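Local coordinates for uncharacterized protein (PDB 6R1J) that probably serves as one component of the tripartite alpha-pore-forming toxin AHL of Aeromonas hydrophila, here in a soluble form with a mutated head, at residues Q15-A18 and T19-F23; G199-G202 and Q203-A206. The protein carries 3 engineered substitutions. All blocks are in the same frame, centred on the assembly; numbering follows the deposited sequence.

In the fold
Interactions 1 and 2 are neighbouring turns of two packed helices, with centres about 9 Å apart. Residues 15-23 lie toward the end of helix 5-21, while 199-206 lie within the long helix 163-236. They meet through side chains: Thr-19 CG2 lies 3.5 Å from Gln-203 OE1, Ile-20 CG2 lies 3.8 Å from Phe-200 CE1, and the ring of Phe-23 meets that of Phe-200 edge-to-face. A sodium ion is held by Glu-17 of interaction 1; the side chain of Phe-200 in interaction 2 is about 12 Å from a bound sodium. Both interactions also touch the second subunit.

Interaction 1: residues Q15-A18 and T19-F23; sequences QAEA and TIQSF. With NA (sodium ion), chain D.
Glu-17 and Gln-21 form an i to i+4 side-chain bond on one helix face, beside a sodium ion. From CB, the Gln-21 chain sets out with CG anti to the carbonyl carbon (chi1 -60°), which keeps it over the preceding turn: CB is 3.7 Å and CG 3.2 Å from Glu-17 O. Gln-21 CD then passes 3.6 Å from Glu-17 OE2, and Gln-21 NE2 ends 2.9 Å from it in a hydrogen bond with an N-H...O angle of 151°. The amide nitrogen arrives from above the carboxylate, and the two planes stand 59° apart. Glu-17 OE2 also coordinates the sodium at 2.4 Å. A water on the same ion donates to the other carboxylate oxygen. Glutamate thus supplies charge for the metal, and glutamine a neutral donor that would help to fix the rotation of the carboxylate. Three residues on from Thr-19, Ser-22 OG donates back to Thr-19 O at 2.7 Å, on a lone pair in the carbonyl plane. Gln-21 NE2 also bonds Gln-34 O of helix 28-70, where Val-37 and Val-41 pack on Glu-17. Ile-20, branched and apolar, packs on Val-37 and on Phe-207 of helix 163-236, while Thr-19 OG1 bonds Ser-22 OG of the second subunit.

Interaction 2: residues G199-G202 and Q203-A206; sequences GFLG and QTTA
Residues 199-206 are two unbroken turns of alpha-helix, in which the amides of Gln-203, Thr-204, Thr-205 and Ala-206 bond the carbonyls four residues earlier; Thr-204 N to Phe-200 O is 2.9 Å. Thr-205 adds a second grip on Leu-201 O: its OG1, anti to the carbonyl carbon at chi1 -60°, donates at 2.8 Å, and hydroxyl and amide arrive from opposite faces of the carbonyl plane. A hydroxyl at this exposed place therefore finds a partner in its own helix. On the buried side, Thr-204 CG2 lies over one face of the Phe-200 ring, 3.8 Å from its centroid and offset toward the rim, a CH-pi contact closest at CE2 (3.4 Å). Threonine suits both needs, since its methyl covers the ring while OG1 hydrogen-bonds Asn-117 OD1 of helix 78-157. A water bridges Gly-199 O and Gln-203 NE2, at 2.7 Å and 3.0 Å. Gln-203 packs on Gly-199 of the second subunit, where the lack of a side chain lets it come close. Phe-200 is buried in the packed core of this elongated, nearly all-helical bundle, touching Ile-33 of helix 28-70 and Leu-120 of helix 78-157; Leu-201 also packs on this last helix.

Interaction 1: residues Q15-A18 and T19-F23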
loop_
_atom_site.group_PDB
_atom_site.type_symbol
_atom_site.label_atom_id
_atom_site.label_comp_id
_atom_site.label_asym_id
_atom_site.label_seq_id
_atom_site.Cartn_x
_atom_site.Cartn_y
_atom_site.Cartn_z
ATOM N N GLN A 15 13.706 16.716 1.141
ATOM C CA GLN A 15 12.351 16.767 0.551
ATOM C C GLN A 15 11.349 16.092 1.489
ATOM O O GLN A 15 10.266 16.647 1.693
ATOM C CB GLN A 15 12.304 16.028 -0.779
ATOM C CG GLN A 15 10.891 15.776 -1.294
ATOM C CD GLN A 15 10.143 17.037 -1.683
ATOM O OE1 GLN A 15 10.011 17.331 -2.880
ATOM N NE2 GLN A 15 9.651 17.793 -0.694
ATOM N N ALA A 16 11.651 14.909 2.012
ATOM C CA ALA A 16 10.653 14.193 2.837
ATOM C C ALA A 16 10.325 15.076 4.056
ATOM O O ALA A 16 9.130 15.178 4.411
ATOM C CB ALA A 16 11.135 12.832 3.247
ATOM N N GLU A 17 11.353 15.693 4.628
ATOM C CA GLU A 17 11.252 16.549 5.832
ATOM C C GLU A 17 10.289 17.707 5.551
ATOM O O GLU A 17 9.452 17.956 6.417
ATOM C CB GLU A 17 12.632 17.019 6.283
ATOM C CG GLU A 17 12.639 17.692 7.660
ATOM C CD GLU A 17 12.428 19.192 7.675
ATOM O OE1 GLU A 17 12.460 19.798 6.569
ATOM O OE2 GLU A 17 12.208 19.761 8.799
ATOM N N ALA A 18 10.386 18.391 4.413
ATOM C CA ALA A 18 9.486 19.518 4.091
ATOM C C ALA A 18 8.042 18.999 4.035
ATOM O O ALA A 18 7.118 19.634 4.545
ATOM C CB ALA A 18 9.870 20.120 2.769
ATOM N N THR A 19 7.841 17.842 3.409
ATOM C CA THR A 19 6.505 17.240 3.311
ATOM C C THR A 19 6.020 16.827 4.716
ATOM O O THR A 19 4.823 17.063 5.014
ATOM C CB THR A 19 6.508 16.114 2.279
ATOM O OG1 THR A 19 6.908 16.725 1.056
ATOM C CG2 THR A 19 5.137 15.516 2.099
ATOM N N ILE A 20 6.897 16.254 5.527
ATOM C CA ILE A 20 6.542 15.832 6.907
ATOM C C ILE A 20 6.106 17.056 7.719
ATOM O O ILE A 20 5.127 16.931 8.472
ATOM C CB ILE A 20 7.698 15.069 7.551
ATOM C CG1 ILE A 20 7.837 13.676 6.921
ATOM C CG2 ILE A 20 7.487 14.989 9.050
ATOM C CD1 ILE A 20 9.069 12.928 7.323
ATOM N N GLN A 21 6.720 18.219 7.507
ATOM C CA GLN A 21 6.355 19.417 8.313
ATOM C C GLN A 21 4.987 19.972 7.885
ATOM O O GLN A 21 4.417 20.691 8.689
ATOM C CB GLN A 21 7.410 20.516 8.233
ATOM C CG GLN A 21 8.774 20.078 8.731
ATOM C CD GLN A 21 8.833 19.594 10.159
ATOM O OE1 GLN A 21 7.871 19.703 10.924
ATOM N NE2 GLN A 21 9.965 19.001 10.521
ATOM N N SER A 22 4.462 19.637 6.699
ATOM C CA SER A 22 3.233 20.219 6.146
ATOM C C SER A 22 2.000 19.652 6.855
ATOM O O SER A 22 0.949 20.212 6.651
ATOM C CB SER A 22 3.154 20.047 4.637
ATOM O OG SER A 22 2.784 18.729 4.302
ATOM N N PHE A 23 2.136 18.562 7.605
ATOM C CA PHE A 23 1.013 17.863 8.252
ATOM C C PHE A 23 0.673 18.540 9.582
ATOM O O PHE A 23 1.573 18.839 10.360
ATOM C CB PHE A 23 1.339 16.383 8.447
ATOM C CG PHE A 23 1.223 15.536 7.189
ATOM C CD1 PHE A 23 2.284 15.430 6.298
ATOM C CD2 PHE A 23 0.050 14.855 6.895
ATOM C CE1 PHE A 23 2.177 14.630 5.164
ATOM C CE2 PHE A 23 -0.071 14.092 5.737
ATOM C CZ PHE A 23 1.002 13.963 4.883
HETATM NA NA NA D . 12.445 22.144 9.097
HETATM O O HOH W 1 11.493 22.349 6.309
HETATM O O HOH W 2 15.125 21.876 10.320
#

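Interaction 2: residues G199-G202 and Q203-A206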
loop_
_atom_site.group_PDB
_atom_site.type_symbol
_atom_site.label_atom_id
_atom_site.label_comp_id
_atom_site.label_asym_id
_atom_site.label_seq_id
_atom_site.Cartn_x
_atom_site.Cartn_y
_atom_site.Cartn_z
ATOM N N GLY A 199 -1.069 8.888 5.035
ATOM C CA GLY A 199 -0.229 9.780 4.215
ATOM C C GLY A 199 1.015 10.175 4.985
ATOM O O GLY A 199 2.151 10.110 4.443
ATOM N N PHE A 200 0.861 10.576 6.236
ATOM C CA PHE A 200 2.011 10.991 7.076
ATOM C C PHE A 200 2.991 9.832 7.268
ATOM O O PHE A 200 4.208 9.989 7.146
ATOM C CB PHE A 200 1.495 11.499 8.428
ATOM C CG PHE A 200 2.603 11.938 9.322
ATOM C CD1 PHE A 200 3.105 13.231 9.244
ATOM C CD2 PHE A 200 3.098 11.089 10.303
ATOM C CE1 PHE A 200 4.120 13.639 10.106
ATOM C CE2 PHE A 200 4.108 11.511 11.161
ATOM C CZ PHE A 200 4.616 12.785 11.065
ATOM N N LEU A 201 2.484 8.662 7.640
ATOM C CA LEU A 201 3.349 7.473 7.822
ATOM C C LEU A 201 4.075 7.093 6.508
ATOM O O LEU A 201 5.208 6.675 6.594
ATOM C CB LEU A 201 2.491 6.312 8.327
ATOM C CG LEU A 201 2.280 6.298 9.839
ATOM C CD1 LEU A 201 1.174 5.335 10.229
ATOM C CD2 LEU A 201 3.587 5.935 10.534
ATOM N N GLY A 202 3.434 7.230 5.362
ATOM C CA GLY A 202 4.092 7.038 4.043
ATOM C C GLY A 202 5.305 7.956 3.911
ATOM O O GLY A 202 6.380 7.489 3.518
ATOM N N GLN A 203 5.199 9.201 4.357
ATOM C CA GLN A 203 6.319 10.156 4.254
ATOM C C GLN A 203 7.368 9.829 5.297
ATOM O O GLN A 203 8.556 9.892 4.957
ATOM C CB GLN A 203 5.824 11.591 4.370
ATOM C CG GLN A 203 4.973 11.987 3.199
ATOM C CD GLN A 203 5.781 11.866 1.932
ATOM O OE1 GLN A 203 6.823 12.503 1.793
ATOM N NE2 GLN A 203 5.294 11.038 1.028
ATOM N N THR A 204 6.981 9.442 6.523
ATOM C CA THR A 204 7.985 9.132 7.546
ATOM C C THR A 204 8.661 7.807 7.197
ATOM O O THR A 204 9.842 7.679 7.489
ATOM C CB THR A 204 7.456 9.186 8.990
ATOM O OG1 THR A 204 6.538 8.155 9.231
ATOM C CG2 THR A 204 6.710 10.459 9.283
ATOM N N THR A 205 7.967 6.870 6.568
ATOM C CA THR A 205 8.611 5.589 6.169
ATOM C C THR A 205 9.656 5.909 5.080
ATOM O O THR A 205 10.736 5.327 5.100
ATOM C CB THR A 205 7.582 4.560 5.671
ATOM O OG1 THR A 205 6.683 4.321 6.753
ATOM C CG2 THR A 205 8.224 3.258 5.225
ATOM N N ALA A 206 9.327 6.811 4.170
ATOM C CA ALA A 206 10.232 7.155 3.050
ATOM C C ALA A 206 11.454 7.854 3.642
ATOM O O ALA A 206 12.584 7.575 3.238
ATOM C CB ALA A 206 9.497 7.976 2.042
HETATM O O HOH W 3 2.830 9.596 1.871
#